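Side-chain contacts in escJ (PDB 1YJ7), which probably serves, as a YscJ-family lipoprotein, in the membrane-associated platform on which the type III secretion system is assembled: residues D[87-90]-D[91-95]; D[143-146]-D[147-150]; D[64-67]-D[68-71]. The protein carries 3 engineered substitutions. All coordinates share one frame; numbering follows the deposited sequence.

Overall arrangement
Interactions 1 and 2 lie on two helices, 80-99 and 140-150, that pack against one another; the centres of the two interactions are about 13 Å apart. The bridge between them is partly polar, a probable hydrogen bond from Lys91 NZ to Ser150 O of 2.8 Å, and partly apolar, with Ile95 CG2 3.9 Å from Val147 CG2. Interaction 3 holds the N-cap and the single turn of the short helix 67-70, in the linker that leads to helix 80-99. It sits about 14 Å from interaction 1, centre to centre, and touches it where Tyr89 CE2 meets Ile67 CG2. Interactions 2 and 3 do not touch; their nearest atoms are about 16 Å apart. Helix 80-99 thus takes one neighbour from the linker and another from helix 140-150.

Interaction 1: residues D[87-90]-D[91-95]; sequences INYL and KEQDI
Glu92 N donates to Asn88 O at 2.9 Å in a nearly straight bond, one of four successive i to i+4 backbone bonds along helix 80-99. The side chains of the same pair run out together: Asn88 CG stands anti to its own N (chi1 -168°), which swings the amide toward the carboxylate, and ND2 comes to 3.0 Å from Glu92 OE1. The two flat groups are turned 67° against each other, and both have partners on strand 105-113. Glu92 OE1 accepts from Leu112 N, and Asn88 ND2 makes a weak hydrogen bond to Leu112 O. One residue on, the aliphatic part of Gln93 lies over a face of the Tyr89 ring, a CH-pi contact in which CG is 3.9 Å from the ring centroid, 17° off the normal. The bend at chi2 brings the Gln93 amide alongside the ring, the two planes lie nearly parallel, and Gln93 CD comes 3.9 Å from Tyr89 OH. On another side of the helix, Leu90 CD1 touches Asp94 OD1 at 3.9 Å. The Lys91 chain, bent at chi2 and chi3, leads away, and its NZ donates to the backbone O of Ser150 on helix 140-150. The contact therefore combines polar and aromatic chemistry on one helix: a buried carboxylate whose OE1 is satisfied by a strand N-H, consistent with a fixed orientation for Glu92, and a tyrosine ring supported by methylene packing.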
# COMPACT_ATOMS: atom_id res chain seq x y z
N ILE D 87 -26.49 -0.68 -18.44
CA ILE D 87 -27.66 0.18 -18.66
C ILE D 87 -27.58 1.45 -17.79
O ILE D 87 -27.89 2.54 -18.25
CB ILE D 87 -28.98 -0.61 -18.37
CG1 ILE D 87 -29.23 -1.67 -19.46
CG2 ILE D 87 -30.16 0.33 -18.22
CD1 ILE D 87 -29.60 -1.12 -20.82
N ASN D 88 -27.18 1.29 -16.53
CA ASN D 88 -27.02 2.42 -15.62
C ASN D 88 -25.96 3.38 -16.12
O ASN D 88 -26.13 4.59 -16.05
CB ASN D 88 -26.60 1.91 -14.23
CG ASN D 88 -26.69 2.97 -13.17
OD1 ASN D 88 -27.78 3.46 -12.86
ND2 ASN D 88 -25.53 3.33 -12.56
N TYR D 89 -24.86 2.83 -16.61
CA TYR D 89 -23.73 3.61 -17.10
C TYR D 89 -24.14 4.40 -18.34
O TYR D 89 -23.85 5.60 -18.45
CB TYR D 89 -22.56 2.69 -17.41
CG TYR D 89 -21.43 3.31 -18.18
CD1 TYR D 89 -20.54 4.20 -17.56
CD2 TYR D 89 -21.22 3.01 -19.51
CE1 TYR D 89 -19.49 4.77 -18.26
CE2 TYR D 89 -20.16 3.56 -20.22
CZ TYR D 89 -19.31 4.44 -19.58
OH TYR D 89 -18.26 4.99 -20.28
N LEU D 90 -24.85 3.75 -19.25
CA LEU D 90 -25.41 4.46 -20.40
C LEU D 90 -26.30 5.63 -20.00
O LEU D 90 -26.21 6.70 -20.60
CB LEU D 90 -26.19 3.51 -21.31
CG LEU D 90 -26.80 4.13 -22.58
CD1 LEU D 90 -25.71 4.56 -23.52
CD2 LEU D 90 -27.75 3.12 -23.25
N LYS D 91 -27.17 5.44 -19.01
CA LYS D 91 -28.00 6.52 -18.53
C LYS D 91 -27.16 7.65 -17.93
O LYS D 91 -27.40 8.81 -18.22
CB LYS D 91 -29.03 6.03 -17.50
CG LYS D 91 -29.99 7.12 -17.00
CD LYS D 91 -30.88 7.75 -18.11
CE LYS D 91 -31.86 6.75 -18.71
NZ LYS D 91 -32.89 7.41 -19.60
N GLU D 92 -26.18 7.31 -17.11
CA GLU D 92 -25.29 8.33 -16.54
C GLU D 92 -24.63 9.16 -17.65
O GLU D 92 -24.57 10.41 -17.57
CB GLU D 92 -24.20 7.67 -15.70
CG GLU D 92 -24.69 7.15 -14.36
CD GLU D 92 -23.66 6.29 -13.65
OE1 GLU D 92 -23.93 5.91 -12.49
OE2 GLU D 92 -22.58 6.02 -14.24
N GLN D 93 -24.15 8.48 -18.68
CA GLN D 93 -23.49 9.13 -19.82
C GLN D 93 -24.45 9.99 -20.62
O GLN D 93 -24.08 11.09 -21.03
CB GLN D 93 -22.81 8.07 -20.68
CG GLN D 93 -21.64 7.38 -19.96
CD GLN D 93 -20.40 8.27 -19.84
OE1 GLN D 93 -19.90 8.52 -18.73
NE2 GLN D 93 -19.90 8.72 -20.96
N ASP D 94 -25.68 9.51 -20.80
CA ASP D 94 -26.71 10.27 -21.49
C ASP D 94 -27.04 11.57 -20.74
O ASP D 94 -27.24 12.62 -21.35
CB ASP D 94 -28.01 9.46 -21.61
CG ASP D 94 -27.93 8.33 -22.62
OD1 ASP D 94 -26.97 8.23 -23.44
OD2 ASP D 94 -28.86 7.48 -22.67
N ILE D 95 -27.10 11.50 -19.42
CA ILE D 95 -27.41 12.68 -18.62
C ILE D 95 -26.24 13.66 -18.63
O ILE D 95 -26.44 14.86 -18.77
CB ILE D 95 -27.83 12.29 -17.17
CG1 ILE D 95 -29.15 11.49 -17.22
CG2 ILE D 95 -27.99 13.52 -16.35
CD1 ILE D 95 -29.49 10.84 -15.84

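Interaction 2: residues D[143-146]-D[147-150]; sequences IKNL and VKNS
Ser150 OG donates to Leu146 O at 2.8 Å, a side chain to backbone bond in helix 140-150, the helix of the beta-alpha-beta unit that joins the parallel strands 123-130 and 159-165. The hydroxyl approaches from a donor position tilted 34° out of the carbonyl plane. With OG anti to the Ser150 carbonyl carbon and beside its backbone N (chi1 -65°), the oxygen is turned back along the helix to the carbonyl one turn earlier. Ser150 N also donates to Val147 O.

The preceding residues keep the ordinary i to i+4 pattern. Lys148 N reaches Lys144 O at 2.8 Å, Val147 N bonds to Ile143 O, and Asn149 N to Asn145 O at 3.1 Å. Side-chain atoms lie close to these carbonyls as well: Lys148 CB is 3.3 Å from Lys144 O, and beside Asn149 N the ND2 of the same residue stands 3.4 Å from Asn145 O.

Beyond this shell, the helix packs on the sheet and on helix 80-99 through several side chains. Val147 packs on Ala124 and Val126 of strand 123-130 and on Leu154, while Ile143 meets Leu99 and Leu146 meets Leu98, both of helix 80-99. The lysines lean on the other parallel strand, Lys144 on Val161 and Lys148 on Ile159. Lys144 continues as an extended chain, and its NZ is hydrogen-bonded to a bound glycerol that probably came from the crystallisation liquor. Between the two buried residues the branches only just meet, Ile143 CG2 to Val147 CG2 at 4.4 Å, yet Val147 CG2 lies closer to the backbone, 3.3 Å from Ile143 O.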
# COMPACT_ATOMS: atom_id res chain seq x y z
N ILE D 143 -31.53 21.84 -13.59
CA ILE D 143 -30.70 20.64 -13.63
C ILE D 143 -31.34 19.48 -12.88
O ILE D 143 -31.40 18.37 -13.38
CB ILE D 143 -29.29 20.95 -13.10
CG1 ILE D 143 -28.55 21.85 -14.09
CG2 ILE D 143 -28.52 19.66 -12.82
CD1 ILE D 143 -27.34 22.55 -13.51
N LYS D 144 -31.85 19.75 -11.68
CA LYS D 144 -32.46 18.70 -10.90
C LYS D 144 -33.69 18.14 -11.61
O LYS D 144 -33.88 16.95 -11.64
CB LYS D 144 -32.85 19.22 -9.53
CG LYS D 144 -31.70 19.40 -8.62
CD LYS D 144 -32.18 19.51 -7.16
CE LYS D 144 -31.00 19.64 -6.23
NZ LYS D 144 -31.44 20.16 -4.89
N ASN D 145 -34.48 19.01 -12.21
CA ASN D 145 -35.68 18.57 -12.91
C ASN D 145 -35.33 17.74 -14.16
O ASN D 145 -36.00 16.73 -14.43
CB ASN D 145 -36.57 19.75 -13.28
CG ASN D 145 -37.40 20.26 -12.11
OD1 ASN D 145 -37.81 19.49 -11.24
ND2 ASN D 145 -37.68 21.57 -12.10
N LEU D 146 -34.30 18.12 -14.90
CA LEU D 146 -33.81 17.32 -16.03
C LEU D 146 -33.33 15.92 -15.60
O LEU D 146 -33.70 14.92 -16.20
CB LEU D 146 -32.71 18.05 -16.78
CG LEU D 146 -33.13 19.35 -17.50
CD1 LEU D 146 -31.94 20.17 -17.87
CD2 LEU D 146 -33.97 19.03 -18.74
N VAL D 147 -32.55 15.85 -14.52
CA VAL D 147 -32.08 14.58 -14.01
C VAL D 147 -33.26 13.74 -13.51
O VAL D 147 -33.35 12.56 -13.83
CB VAL D 147 -31.04 14.79 -12.89
CG1 VAL D 147 -30.65 13.48 -12.26
CG2 VAL D 147 -29.80 15.49 -13.46
N LYS D 148 -34.17 14.36 -12.77
CA LYS D 148 -35.33 13.66 -12.23
C LYS D 148 -36.09 12.94 -13.32
O LYS D 148 -36.41 11.77 -13.19
CB LYS D 148 -36.25 14.67 -11.55
CG LYS D 148 -37.51 14.06 -10.92
CD LYS D 148 -38.55 15.10 -10.66
CE LYS D 148 -39.78 14.49 -9.97
NZ LYS D 148 -40.54 13.62 -10.89
N ASN D 149 -36.37 13.64 -14.42
CA ASN D 149 -37.23 13.09 -15.46
C ASN D 149 -36.50 12.23 -16.48
O ASN D 149 -37.14 11.67 -17.37
CB ASN D 149 -38.05 14.21 -16.08
CG ASN D 149 -39.18 14.66 -15.16
OD1 ASN D 149 -39.92 13.85 -14.66
ND2 ASN D 149 -39.25 15.94 -14.89
N SER D 150 -35.19 12.07 -16.31
CA SER D 150 -34.40 11.16 -17.13
C SER D 150 -34.39 9.72 -16.66
O SER D 150 -34.05 8.85 -17.44
CB SER D 150 -32.94 11.62 -17.22
OG SER D 150 -32.84 12.85 -17.89

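Interaction 3: residues D[64-67]-D[68-71]; sequences FADI and EVIF
Asp66 and Glu68 meet at an N-cap, where the linker turns into the short helix 67-70. Starting at CB, the Asp66 side chain touches Val69 CG2 at 3.8 Å, and the two side chains cross at about a right angle. CG, anti to the backbone N (chi1 -179°), lies 3.7 Å from Glu68 N, and from there the carboxylate divides its contacts: OD1 remains near Val69 CG2, while OD2 accepts from Glu68 N at 3.0 Å. That N-H comes from above the carboxylate plane, 60° out of it, and OD2 also packs against Glu68 CB at 3.6 Å. The cap supplies an acceptor for an amide of the first turn, which has no preceding helical carbonyl, and its negative charge would probably suit the positive end of the helix dipole.

The carbonyl of the same residue does double duty. Asp66 O takes Ile70 N nearly straight, at 3.1 Å, and also Val69 N, which lies well above the carbonyl plane. Ile67 O then receives Phe71 N at 2.9 Å, closing the turn. Beside this bond, Ile67 CG1 stands at the edge of the Phe71 ring, while Ile67 also packs on Lys86 of helix 80-99. In the assembly, Ala65 O accepts a hydrogen bond from NH2 of Arg97 of the second subunit. Ala65 CB lies 4.2 Å from Ile70 CG1.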
# COMPACT_ATOMS: atom_id res chain seq x y z
N PHE D 64 -9.42 6.03 -13.86
CA PHE D 64 -10.22 5.16 -13.01
C PHE D 64 -10.75 3.97 -13.82
O PHE D 64 -10.66 3.97 -15.04
CB PHE D 64 -11.35 5.95 -12.36
CG PHE D 64 -10.86 7.14 -11.62
CD1 PHE D 64 -10.67 8.34 -12.28
CD2 PHE D 64 -10.53 7.06 -10.27
CE1 PHE D 64 -10.19 9.46 -11.60
CE2 PHE D 64 -10.05 8.19 -9.59
CZ PHE D 64 -9.89 9.37 -10.26
N ALA D 65 -11.31 2.99 -13.13
CA ALA D 65 -11.75 1.75 -13.80
C ALA D 65 -12.77 2.03 -14.88
O ALA D 65 -13.68 2.85 -14.72
CB ALA D 65 -12.31 0.77 -12.80
N ASP D 66 -12.60 1.33 -16.00
CA ASP D 66 -13.46 1.43 -17.15
C ASP D 66 -14.43 0.25 -17.06
O ASP D 66 -14.00 -0.89 -16.93
CB ASP D 66 -12.60 1.35 -18.41
CG ASP D 66 -13.40 1.48 -19.70
OD1 ASP D 66 -12.74 1.56 -20.77
OD2 ASP D 66 -14.64 1.49 -19.77
N ILE D 67 -15.72 0.52 -17.12
CA ILE D 67 -16.72 -0.55 -17.07
C ILE D 67 -16.51 -1.60 -18.17
O ILE D 67 -16.78 -2.77 -17.97
CB ILE D 67 -18.15 0.03 -17.13
CG1 ILE D 67 -19.20 -1.05 -16.89
CG2 ILE D 67 -18.40 0.78 -18.45
CD1 ILE D 67 -20.59 -0.47 -16.61
N GLU D 68 -16.03 -1.16 -19.33
CA GLU D 68 -15.81 -2.07 -20.46
C GLU D 68 -14.59 -2.97 -20.28
O GLU D 68 -14.43 -3.96 -21.00
CB GLU D 68 -15.71 -1.28 -21.77
CG GLU D 68 -17.02 -0.62 -22.19
CD GLU D 68 -18.10 -1.63 -22.48
OE1 GLU D 68 -19.08 -1.73 -21.70
OE2 GLU D 68 -17.98 -2.35 -23.50
N VAL D 69 -13.72 -2.62 -19.33
CA VAL D 69 -12.61 -3.48 -18.94
C VAL D 69 -13.01 -4.45 -17.84
O VAL D 69 -12.72 -5.64 -17.93
CB VAL D 69 -11.39 -2.64 -18.49
CG1 VAL D 69 -10.26 -3.55 -17.97
CG2 VAL D 69 -10.90 -1.77 -19.63
N ILE D 70 -13.69 -3.95 -16.80
CA ILE D 70 -14.20 -4.79 -15.71
C ILE D 70 -15.20 -5.84 -16.22
O ILE D 70 -15.19 -6.98 -15.76
CB ILE D 70 -14.86 -3.91 -14.59
CG1 ILE D 70 -13.85 -2.91 -14.00
CG2 ILE D 70 -15.45 -4.79 -13.48
CD1 ILE D 70 -12.48 -3.51 -13.68
N PHE D 71 -16.03 -5.45 -17.19
CA PHE D 71 -17.05 -6.32 -17.78
C PHE D 71 -16.94 -6.28 -19.31
O PHE D 71 -17.75 -5.63 -19.98
CB PHE D 71 -18.46 -5.86 -17.37
CG PHE D 71 -18.74 -5.93 -15.89
CD1 PHE D 71 -19.20 -4.80 -15.22
CD2 PHE D 71 -18.57 -7.11 -15.18
CE1 PHE D 71 -19.48 -4.85 -13.86
CE2 PHE D 71 -18.84 -7.16 -13.82
CZ PHE D 71 -19.29 -6.04 -13.16